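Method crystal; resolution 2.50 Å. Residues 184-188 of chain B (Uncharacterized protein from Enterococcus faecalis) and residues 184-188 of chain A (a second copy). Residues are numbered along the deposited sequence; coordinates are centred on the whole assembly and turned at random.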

# COMPACT_ATOMS: atom_id res chain seq x y z
N LEU B 184 -7.86 0.01 0.46
CA LEU B 184 -8.49 -0.85 1.45
C LEU B 184 -8.02 -2.30 1.33
O LEU B 184 -8.27 -3.12 2.20
CB LEU B 184 -10.01 -0.79 1.32
CG LEU B 184 -10.76 0.30 2.09
CD1 LEU B 184 -11.32 -0.17 3.43
CD2 LEU B 184 -9.86 1.50 2.31
N HIS B 185 -7.33 -2.64 0.26
CA HIS B 185 -6.76 -3.97 0.20
C HIS B 185 -5.32 -3.87 0.63
O HIS B 185 -4.63 -4.87 0.63
CB HIS B 185 -6.87 -4.55 -1.20
CG HIS B 185 -8.23 -5.10 -1.52
ND1 HIS B 185 -8.47 -5.93 -2.58
CD2 HIS B 185 -9.42 -4.94 -0.90
CE1 HIS B 185 -9.75 -6.25 -2.61
NE2 HIS B 185 -10.35 -5.65 -1.61
N MSE B 186 -4.88 -2.67 1.00
CA MSE B 186 -3.50 -2.46 1.42
C MSE B 186 -3.39 -1.94 2.86
O MSE B 186 -2.44 -1.22 3.21
CB MSE B 186 -2.79 -1.50 0.50
CG MSE B 186 -2.62 -2.00 -0.91
SE MSE B 186 -2.24 -0.52 -2.14
CE MSE B 186 -0.44 -0.04 -1.60
N GLY B 187 -4.36 -2.29 3.70
CA GLY B 187 -4.26 -2.02 5.12
C GLY B 187 -4.61 -0.59 5.53
O GLY B 187 -4.28 -0.17 6.63
N ASP B 188 -5.27 0.16 4.65
CA ASP B 188 -5.72 1.50 5.02
C ASP B 188 -7.17 1.40 5.34
O ASP B 188 -7.78 0.38 5.06
CB ASP B 188 -5.62 2.45 3.84
CG ASP B 188 -4.25 3.02 3.68
OD1 ASP B 188 -3.32 2.43 4.29
OD2 ASP B 188 -4.11 4.06 2.96
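Chain A 184-188: LHMGD

Residues 184-188 of chain A meet the same residues of chain B as a close pairing of two irregular backbone turns, running in roughly opposite directions from the CA of 184 to the CA of 188. The two backbones have nearly the same conformation, and Gly187 has phi of 80° in both. The register is centred on Met186 and Gly187, with the CA of Met186(B) 4.6 Å from the CA of Gly187(A). Backbone makes the tightest approach. The O of Met186(B) lies 3.1 Å from the CA of Met186(A) and 3.2 Å from the O of Met186(A); the two carbonyl oxygens are both acceptors, so no hydrogen bond joins them, and none links the stretches elsewhere. The contact therefore rests on packing, burying 198 Å² in total.

Gly187 explains how the backbones come so near. Its positive phi favours glycine, and a CB would point toward the partner: on Gly187(A) it would clash with the O of His185(B) at 2.9 Å, and on Gly187(B) with the O of His185(A) at the same distance. Without that atom, the CA of Gly187(B) can lie 4.4 Å from the O of His185(A).

The selenomethionines contribute most of the buried area. Both CA-to-CB bonds point sideways, and each side chain makes its nearest approach at its base: CB of Met186(B) lies 3.2 Å from O of Met186(A), and CB of Met186(A) 3.3 Å from O of Met186(B). Both adopt m, t, p. With chi2 t, each runs extended from CA to SE, and chi3 then turns CE.

His185 is also m in both copies, but its end leads away from the partner, and its NE2 is hydrogen-bonded elsewhere in the structure. Asp188 keeps chi1 near -85°; its carboxylate oxygens are likewise satisfied elsewhere. Leu184 is buried but out of reach.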

# COMPACT_ATOMS: atom_id res chain seq x y z
N LEU A 184 4.72 -5.15 4.72
CA LEU A 184 3.87 -6.15 5.37
C LEU A 184 2.75 -5.56 6.22
O LEU A 184 1.79 -6.24 6.58
CB LEU A 184 4.71 -7.09 6.19
CG LEU A 184 5.09 -8.30 5.37
CD1 LEU A 184 6.15 -7.96 4.34
CD2 LEU A 184 5.60 -9.28 6.36
N HIS A 185 2.90 -4.28 6.56
CA HIS A 185 1.86 -3.57 7.29
C HIS A 185 0.89 -2.96 6.29
O HIS A 185 -0.12 -2.45 6.67
CB HIS A 185 2.49 -2.52 8.19
CG HIS A 185 3.10 -3.09 9.44
ND1 HIS A 185 3.13 -2.41 10.64
CD2 HIS A 185 3.66 -4.31 9.68
CE1 HIS A 185 3.70 -3.17 11.55
NE2 HIS A 185 4.02 -4.33 11.00
N MSE A 186 1.20 -3.04 5.00
CA MSE A 186 0.26 -2.55 3.99
C MSE A 186 -0.27 -3.65 3.08
O MSE A 186 -0.57 -3.41 1.90
CB MSE A 186 0.89 -1.43 3.14
CG MSE A 186 1.49 -0.31 3.97
SE MSE A 186 2.82 0.70 2.93
CE MSE A 186 1.60 2.02 2.18
N GLY A 187 -0.37 -4.87 3.62
CA GLY A 187 -1.04 -5.98 2.93
C GLY A 187 -0.27 -6.70 1.83
O GLY A 187 -0.88 -7.29 0.96
N ASP A 188 1.06 -6.66 1.87
CA ASP A 188 1.90 -7.40 0.93
C ASP A 188 2.55 -8.56 1.66
O ASP A 188 2.79 -8.45 2.86
CB ASP A 188 3.07 -6.51 0.47
CG ASP A 188 2.72 -5.58 -0.72
OD1 ASP A 188 1.52 -5.40 -1.08
OD2 ASP A 188 3.70 -4.99 -1.28